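Local coordinates for protein carbohydrate oxidase (Microdochium nivale, PDB 3RJA) that oxidises the C1 hydroxyl of mono-, oligo- and polysaccharides to the corresponding lactones, using bound FAD and reducing molecular oxygen to hydrogen peroxide, at residues 370-382 and 440-452. Sequence-based numbering, arbitrary orientation.
Sequences VTNAETAYPHRDK and KVYYGENLARLQK
A chi1 of -73° sets CG of Asn446 beside its backbone N, and the amide beyond it reaches the loop at 372-376, while Glu445, CG held between backbone N and carbonyl carbon (chi1 64°), brings its carboxylate up to Asn372. Asn446 ND2 donates to Asn372 O at 2.9 Å, nearly in its own amide plane, and to Ala376 O, also at 2.9 Å, from above that carbonyl's plane; both N-H groups are thus used. Asn372 bridges as well: its ND2 meets Glu445 OE1 at 2.9 Å from above the carboxylate, the two planes 72° apart, while its OD1 accepts Arg380 N. Were Asn446 replaced by an alanine, the carbonyls of Asn372 and Ala376 would probably lose this shared donor, and the loop a tie to the helices. Pro378 packs against the end of helix 435-443, its CB 3.2 Å from Tyr443 O, and one water links Pro378 O to Glu445 N. Trp185 of helix 181-190 borders Asn446 and Leu450. The loop before strand 384-392 is thereby fastened to the helix-helix junction of the berberine-like region. Asp381 OD2 and Glu445 OE1 both accept from another water; with Lys382 NZ salt-bridged to Asp381 OD1, this probably eases their like-charge repulsion.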
ATOM      1  N   VAL A 370      13.747  10.689   3.677  1.00 24.19           N
ATOM      2  CA  VAL A 370      13.298  10.549   5.049  1.00 20.00           C
ATOM      3  C   VAL A 370      14.062   9.361   5.638  1.00 20.58           C
ATOM      4  O   VAL A 370      14.266   8.349   4.957  1.00 18.96           O
ATOM      5  CB  VAL A 370      11.772  10.353   5.123  1.00 22.41           C
ATOM      6  CG1 VAL A 370      11.285  10.212   6.571  1.00 18.43           C
ATOM      7  CG2 VAL A 370      11.041  11.524   4.431  1.00 20.08           C
ATOM      8  N   THR A 371      14.532   9.468   6.879  1.00 17.75           N
ATOM      9  CA  THR A 371      15.208   8.300   7.477  1.00 16.89           C
ATOM     10  C   THR A 371      14.222   7.405   8.229  1.00 15.16           C
ATOM     11  O   THR A 371      13.107   7.812   8.531  1.00 13.15           O
ATOM     12  CB  THR A 371      16.269   8.719   8.489  1.00 18.07           C
ATOM     13  OG1 THR A 371      15.614   9.265   9.638  1.00 18.61           O
ATOM     14  CG2 THR A 371      17.250   9.780   7.890  1.00 19.97           C
ATOM     15  N   ASN A 372      14.660   6.211   8.586  1.00 15.02           N
ATOM     16  CA  ASN A 372      13.845   5.340   9.421  1.00 16.43           C
ATOM     17  C   ASN A 372      13.425   5.906  10.783  1.00 17.32           C
ATOM     18  O   ASN A 372      12.388   5.510  11.304  1.00 18.51           O
ATOM     19  CB  ASN A 372      14.553   4.005   9.620  1.00 16.43           C
ATOM     20  CG  ASN A 372      14.339   3.060   8.452  1.00 17.97           C
ATOM     21  OD1 ASN A 372      13.366   3.205   7.678  1.00 16.98           O
ATOM     22  ND2 ASN A 372      15.237   2.070   8.317  1.00 16.55           N
ATOM     23  N   ALA A 373      14.236   6.795  11.362  1.00 15.67           N
ATOM     24  CA  ALA A 373      13.941   7.378  12.675  1.00 17.67           C
ATOM     25  C   ALA A 373      12.815   8.392  12.593  1.00 17.67           C
ATOM     26  O   ALA A 373      12.169   8.663  13.593  1.00 20.09           O
ATOM     27  CB  ALA A 373      15.231   8.080  13.282  1.00 17.60           C
ATOM     28  N   GLU A 374      12.599   8.964  11.408  1.00 16.26           N
ATOM     29  CA  GLU A 374      11.715  10.125  11.255  1.00 17.25           C
ATOM     30  C   GLU A 374      10.193   9.873  11.185  1.00 15.26           C
ATOM     31  O   GLU A 374       9.412  10.773  11.473  1.00 13.90           O
ATOM     32  CB  GLU A 374      12.174  11.005  10.080  1.00 18.50           C
ATOM     33  CG  GLU A 374      13.565  11.621  10.320  1.00 21.20           C
ATOM     34  CD  GLU A 374      13.943  12.612   9.237  1.00 24.05           C
ATOM     35  OE1 GLU A 374      13.998  12.241   8.050  1.00 23.84           O
ATOM     36  OE2 GLU A 374      14.166  13.784   9.574  1.00 32.55           O
ATOM     37  N   THR A 375       9.797   8.664  10.782  1.00 14.31           N
ATOM     38  CA  THR A 375       8.395   8.241  10.761  1.00 12.65           C
ATOM     39  C   THR A 375       8.398   6.755  11.104  1.00 12.99           C
ATOM     40  O   THR A 375       9.466   6.118  11.137  1.00 12.98           O
ATOM     41  CB  THR A 375       7.711   8.445   9.358  1.00 11.76           C
ATOM     42  OG1 THR A 375       8.176   7.459   8.427  1.00 11.86           O
ATOM     43  CG2 THR A 375       7.966   9.833   8.782  1.00 11.45           C
ATOM     44  N   ALA A 376       7.226   6.202  11.386  1.00 12.16           N
ATOM     45  CA  ALA A 376       7.099   4.765  11.661  1.00 11.80           C
ATOM     46  C   ALA A 376       7.588   3.891  10.498  1.00 11.06           C
ATOM     47  O   ALA A 376       8.034   2.763  10.723  1.00 10.34           O
ATOM     48  CB  ALA A 376       5.624   4.420  11.975  1.00 11.80           C
ATOM     49  N   TYR A 377       7.469   4.401   9.261  1.00 11.37           N
ATOM     50  CA  TYR A 377       7.844   3.637   8.053  1.00 11.12           C
ATOM     51  C   TYR A 377       9.305   3.148   8.187  1.00 11.14           C
ATOM     52  O   TYR A 377      10.209   3.977   8.365  1.00 11.42           O
ATOM     53  CB  TYR A 377       7.652   4.489   6.800  1.00 10.62           C
ATOM     54  CG  TYR A 377       7.784   3.711   5.498  1.00 10.82           C
ATOM     55  CD1 TYR A 377       6.707   2.980   4.987  1.00 10.03           C
ATOM     56  CD2 TYR A 377       9.002   3.694   4.788  1.00 10.70           C
ATOM     57  CE1 TYR A 377       6.819   2.269   3.786  1.00 10.78           C
ATOM     58  CE2 TYR A 377       9.133   2.990   3.599  1.00 10.45           C
ATOM     59  CZ  TYR A 377       8.040   2.274   3.096  1.00 10.72           C
ATOM     60  OH  TYR A 377       8.157   1.569   1.910  1.00 10.40           O
ATOM     61  N   PRO A 378       9.532   1.812   8.135  1.00 11.01           N
ATOM     62  CA  PRO A 378      10.858   1.237   8.478  1.00 11.33           C
ATOM     63  C   PRO A 378      11.707   0.802   7.302  1.00 11.84           C
ATOM     64  O   PRO A 378      12.736   0.137   7.509  1.00 12.74           O
ATOM     65  CB  PRO A 378      10.480  -0.055   9.213  1.00 11.38           C
ATOM     66  CG  PRO A 378       9.157  -0.486   8.509  1.00 10.58           C
ATOM     67  CD  PRO A 378       8.527   0.752   7.917  1.00 10.59           C
ATOM     68  N   HIS A 379      11.288   1.127   6.085  1.00 10.84           N
ATOM     69  CA  HIS A 379      11.968   0.569   4.914  1.00 10.98           C
ATOM     70  C   HIS A 379      12.855   1.588   4.189  1.00 11.00           C
ATOM     71  O   HIS A 379      13.176   1.404   3.009  1.00  9.73           O
ATOM     72  CB  HIS A 379      10.948   0.003   3.922  1.00 10.88           C
ATOM     73  CG  HIS A 379       9.972  -0.946   4.528  1.00 11.32           C
ATOM     74  ND1 HIS A 379      10.349  -2.155   5.080  1.00 11.43           N
ATOM     75  CD2 HIS A 379       8.623  -0.879   4.641  1.00 11.44           C
ATOM     76  CE1 HIS A 379       9.272  -2.793   5.513  1.00 11.77           C
ATOM     77  NE2 HIS A 379       8.208  -2.042   5.251  1.00 12.57           N
ATOM     78  N   ARG A 380      13.216   2.678   4.872  1.00 11.28           N
ATOM     79  CA  ARG A 380      13.957   3.773   4.185  1.00 12.04           C
ATOM     80  C   ARG A 380      15.360   3.346   3.715  1.00 12.55           C
ATOM     81  O   ARG A 380      15.974   4.026   2.885  1.00 13.06           O
ATOM     82  CB  ARG A 380      14.069   5.017   5.093  1.00 10.96           C
ATOM     83  CG  ARG A 380      12.726   5.572   5.597  1.00 10.96           C
ATOM     84  CD  ARG A 380      11.791   6.147   4.490  1.00 10.53           C
ATOM     85  NE  ARG A 380      10.600   6.711   5.116  1.00 10.44           N
ATOM     86  CZ  ARG A 380       9.680   7.500   4.539  1.00 11.50           C
ATOM     87  NH1 ARG A 380       9.797   7.918   3.268  1.00 10.61           N
ATOM     88  NH2 ARG A 380       8.626   7.894   5.266  1.00 10.01           N
ATOM     89  N   ASP A 381      15.875   2.244   4.287  1.00 13.40           N
ATOM     90  CA  ASP A 381      17.218   1.755   3.972  1.00 14.29           C
ATOM     91  C   ASP A 381      17.120   0.582   3.014  1.00 14.46           C
ATOM     92  O   ASP A 381      18.044  -0.234   2.922  1.00 14.03           O
ATOM     93  CB  ASP A 381      17.963   1.331   5.258  1.00 14.45           C
ATOM     94  CG  ASP A 381      17.195   0.286   6.072  1.00 15.97           C
ATOM     95  OD1 ASP A 381      15.978   0.040   5.804  1.00 16.85           O
ATOM     96  OD2 ASP A 381      17.802  -0.313   6.991  1.00 16.21           O
ATOM     97  N   LYS A 382      15.970   0.456   2.355  1.00 14.25           N
ATOM     98  CA  LYS A 382      15.736  -0.647   1.388  1.00 14.52           C
ATOM     99  C   LYS A 382      15.626  -0.112  -0.023  1.00 13.69           C
ATOM    100  O   LYS A 382      14.817   0.781  -0.294  1.00 14.49           O
ATOM    101  CB  LYS A 382      14.470  -1.456   1.719  1.00 14.57           C
ATOM    102  CG  LYS A 382      14.340  -1.905   3.203  1.00 16.09           C
ATOM    103  CD  LYS A 382      15.586  -2.716   3.684  1.00 15.59           C
ATOM    104  CE  LYS A 382      15.320  -3.553   4.939  1.00 14.36           C
ATOM    105  NZ  LYS A 382      15.123  -2.709   6.142  1.00 14.85           N
ATOM    106  N   LYS A 440       7.554  -8.157  13.451  1.00 15.21           N
ATOM    107  CA  LYS A 440       9.009  -8.052  13.380  1.00 15.66           C
ATOM    108  C   LYS A 440       9.463  -7.717  11.954  1.00 14.45           C
ATOM    109  O   LYS A 440      10.321  -6.885  11.780  1.00 13.49           O
ATOM    110  CB  LYS A 440       9.694  -9.336  13.874  1.00 18.77           C
ATOM    111  CG  LYS A 440      11.175  -9.152  14.277  1.00 25.39           C
ATOM    112  CD  LYS A 440      11.902 -10.513  14.390  1.00 30.84           C
ATOM    113  CE  LYS A 440      12.218 -11.072  12.992  1.00 37.35           C
ATOM    114  NZ  LYS A 440      11.745 -12.478  12.788  1.00 38.86           N
ATOM    115  N   VAL A 441       8.896  -8.365  10.936  1.00 14.36           N
ATOM    116  CA  VAL A 441       9.357  -8.097   9.569  1.00 13.18           C
ATOM    117  C   VAL A 441       8.706  -6.852   8.972  1.00 13.23           C
ATOM    118  O   VAL A 441       9.321  -6.188   8.124  1.00 12.99           O
ATOM    119  CB  VAL A 441       9.218  -9.335   8.617  1.00 13.70           C
ATOM    120  CG1 VAL A 441      10.100 -10.479   9.098  1.00 12.92           C
ATOM    121  CG2 VAL A 441       7.731  -9.804   8.479  1.00 11.88           C
ATOM    122  N   TYR A 442       7.476  -6.521   9.407  1.00 12.93           N
ATOM    123  CA  TYR A 442       6.789  -5.338   8.866  1.00 12.28           C
ATOM    124  C   TYR A 442       7.379  -4.017   9.378  1.00 13.21           C
ATOM    125  O   TYR A 442       7.271  -2.979   8.701  1.00 12.68           O
ATOM    126  CB  TYR A 442       5.279  -5.333   9.197  1.00 11.99           C
ATOM    127  CG  TYR A 442       4.359  -6.331   8.476  1.00 12.04           C
ATOM    128  CD1 TYR A 442       4.602  -6.793   7.184  1.00 10.87           C
ATOM    129  CD2 TYR A 442       3.195  -6.760   9.114  1.00 12.80           C
ATOM    130  CE1 TYR A 442       3.698  -7.706   6.558  1.00 11.78           C
ATOM    131  CE2 TYR A 442       2.334  -7.661   8.541  1.00 12.26           C
ATOM    132  CZ  TYR A 442       2.566  -8.121   7.269  1.00 12.43           C
ATOM    133  OH  TYR A 442       1.618  -8.964   6.766  1.00 12.03           O
ATOM    134  N   TYR A 443       7.966  -4.035  10.586  1.00 12.94           N
ATOM    135  CA  TYR A 443       8.353  -2.791  11.232  1.00 12.48           C
ATOM    136  C   TYR A 443       9.842  -2.632  11.603  1.00 13.12           C
ATOM    137  O   TYR A 443      10.214  -1.582  12.058  1.00 12.24           O
ATOM    138  CB  TYR A 443       7.453  -2.507  12.436  1.00 11.69           C
ATOM    139  CG  TYR A 443       5.993  -2.347  12.067  1.00 10.97           C
ATOM    140  CD1 TYR A 443       5.576  -1.327  11.191  1.00 10.78           C
ATOM    141  CD2 TYR A 443       5.030  -3.241  12.556  1.00 10.21           C
ATOM    142  CE1 TYR A 443       4.210  -1.197  10.824  1.00 10.36           C
ATOM    143  CE2 TYR A 443       3.687  -3.117  12.187  1.00 10.21           C
ATOM    144  CZ  TYR A 443       3.291  -2.096  11.332  1.00  9.86           C
ATOM    145  OH  TYR A 443       1.967  -1.972  11.008  1.00 10.28           O
ATOM    146  N   GLY A 444      10.664  -3.666  11.402  1.00 14.31           N
ATOM    147  CA  GLY A 444      12.132  -3.526  11.446  1.00 14.92           C
ATOM    148  C   GLY A 444      12.632  -2.809  12.689  1.00 16.00           C
ATOM    149  O   GLY A 444      12.229  -3.151  13.816  1.00 17.20           O
ATOM    150  N   GLU A 445      13.460  -1.787  12.485  1.00 15.73           N
ATOM    151  CA  GLU A 445      14.107  -1.077  13.611  1.00 17.57           C
ATOM    152  C   GLU A 445      13.122  -0.215  14.422  1.00 17.97           C
ATOM    153  O   GLU A 445      13.465   0.279  15.492  1.00 17.74           O
ATOM    154  CB  GLU A 445      15.315  -0.239  13.129  1.00 18.70           C
ATOM    155  CG  GLU A 445      14.969   0.916  12.155  1.00 20.21           C
ATOM    156  CD  GLU A 445      16.170   1.785  11.768  1.00 21.57           C
ATOM    157  OE1 GLU A 445      16.776   1.567  10.694  1.00 22.77           O
ATOM    158  OE2 GLU A 445      16.494   2.719  12.521  1.00 24.73           O
ATOM    159  N   ASN A 446      11.895  -0.038  13.914  1.00 17.94           N
ATOM    160  CA  ASN A 446      10.914   0.824  14.586  1.00 15.88           C
ATOM    161  C   ASN A 446       9.916   0.083  15.482  1.00 16.12           C
ATOM    162  O   ASN A 446       9.099   0.708  16.164  1.00 16.73           O
ATOM    163  CB  ASN A 446      10.165   1.665  13.550  1.00 15.78           C
ATOM    164  CG  ASN A 446      11.024   2.778  12.972  1.00 17.15           C
ATOM    165  OD1 ASN A 446      11.956   3.263  13.633  1.00 16.86           O
ATOM    166  ND2 ASN A 446      10.710   3.207  11.742  1.00 15.40           N
ATOM    167  N   LEU A 447       9.956  -1.242  15.463  1.00 15.05           N
ATOM    168  CA  LEU A 447       9.005  -2.049  16.234  1.00 15.36           C
ATOM    169  C   LEU A 447       8.985  -1.750  17.744  1.00 17.58           C
ATOM    170  O   LEU A 447       7.905  -1.606  18.334  1.00 18.07           O
ATOM    171  CB  LEU A 447       9.236  -3.545  16.000  1.00 13.68           C
ATOM    172  CG  LEU A 447       8.297  -4.481  16.786  1.00 14.18           C
ATOM    173  CD1 LEU A 447       6.821  -4.229  16.472  1.00 12.07           C
ATOM    174  CD2 LEU A 447       8.622  -5.935  16.563  1.00 13.40           C
ATOM    175  N   ALA A 448      10.161  -1.680  18.370  1.00 16.45           N
ATOM    176  CA  ALA A 448      10.218  -1.444  19.824  1.00 16.81           C
ATOM    177  C   ALA A 448       9.556  -0.114  20.204  1.00 15.65           C
ATOM    178  O   ALA A 448       8.789  -0.059  21.153  1.00 16.17           O
ATOM    179  CB  ALA A 448      11.684  -1.509  20.361  1.00 15.60           C
ATOM    180  N   ARG A 449       9.850   0.949  19.476  1.00 15.40           N
ATOM    181  CA  ARG A 449       9.163   2.223  19.699  1.00 16.79           C
ATOM    182  C   ARG A 449       7.632   2.121  19.463  1.00 17.42           C
ATOM    183  O   ARG A 449       6.832   2.689  20.236  1.00 18.28           O
ATOM    184  CB  ARG A 449       9.775   3.320  18.824  1.00 18.76           C
ATOM    185  CG  ARG A 449       9.221   4.702  19.085  1.00 19.53           C
ATOM    186  CD  ARG A 449       9.988   5.801  18.349  1.00 21.00           C
ATOM    187  NE  ARG A 449       9.190   7.039  18.340  1.00 24.51           N
ATOM    188  CZ  ARG A 449       9.593   8.216  17.866  1.00 23.14           C
ATOM    189  NH1 ARG A 449      10.806   8.346  17.351  1.00 23.15           N
ATOM    190  NH2 ARG A 449       8.780   9.270  17.923  1.00 25.69           N
ATOM    191  N   LEU A 450       7.238   1.364  18.435  1.00 15.34           N
ATOM    192  CA  LEU A 450       5.817   1.180  18.103  1.00 15.13           C
ATOM    193  C   LEU A 450       5.070   0.438  19.219  1.00 15.26           C
ATOM    194  O   LEU A 450       3.915   0.764  19.517  1.00 14.01           O
ATOM    195  CB  LEU A 450       5.669   0.448  16.752  1.00 14.18           C
ATOM    196  CG  LEU A 450       5.987   1.339  15.527  1.00 14.47           C
ATOM    197  CD1 LEU A 450       6.051   0.512  14.260  1.00 14.83           C
ATOM    198  CD2 LEU A 450       4.959   2.469  15.354  1.00 14.40           C
ATOM    199  N   GLN A 451       5.747  -0.541  19.840  1.00 15.20           N
ATOM    200  CA  GLN A 451       5.182  -1.332  20.963  1.00 17.07           C
ATOM    201  C   GLN A 451       4.906  -0.475  22.208  1.00 17.73           C
ATOM    202  O   GLN A 451       3.866  -0.639  22.876  1.00 17.73           O
ATOM    203  CB  GLN A 451       6.100  -2.513  21.334  1.00 16.92           C
ATOM    204  CG  GLN A 451       6.128  -3.626  20.294  1.00 17.63           C
ATOM    205  CD  GLN A 451       7.110  -4.753  20.613  1.00 17.85           C
ATOM    206  OE1 GLN A 451       6.942  -5.884  20.146  1.00 19.79           O
ATOM    207  NE2 GLN A 451       8.147  -4.443  21.361  1.00 18.12           N
ATOM    208  N   LYS A 452       5.828   0.439  22.503  1.00 17.14           N
ATOM    209  CA  LYS A 452       5.637   1.423  23.567  0.50 17.35           C
ATOM    210  C   LYS A 452       4.453   2.354  23.233  1.00 17.39           C
ATOM    211  O   LYS A 452       3.549   2.569  24.054  1.00 17.20           O
ATOM    212  CB  LYS A 452       6.928   2.232  23.776  0.50 17.25           C
ATOM    213  CG  LYS A 452       8.144   1.376  24.188  0.50 18.67           C
ATOM    214  CD  LYS A 452       9.173   2.184  24.997  0.50 18.84           C
ATOM    215  CE  LYS A 452      10.484   1.431  25.146  0.50 19.96           C
ATOM    216  NZ  LYS A 452      11.535   2.261  25.837  0.50 21.21           N
TER
HETATM  217  O   HOH W   1      13.956  -1.188   9.727  1.00 13.86           O
HETATM  218  O   HOH W   2       5.692  -2.344   6.505  1.00  7.98           O
HETATM  219  O   HOH W   3      16.648  -0.955   9.203  1.00 22.79           O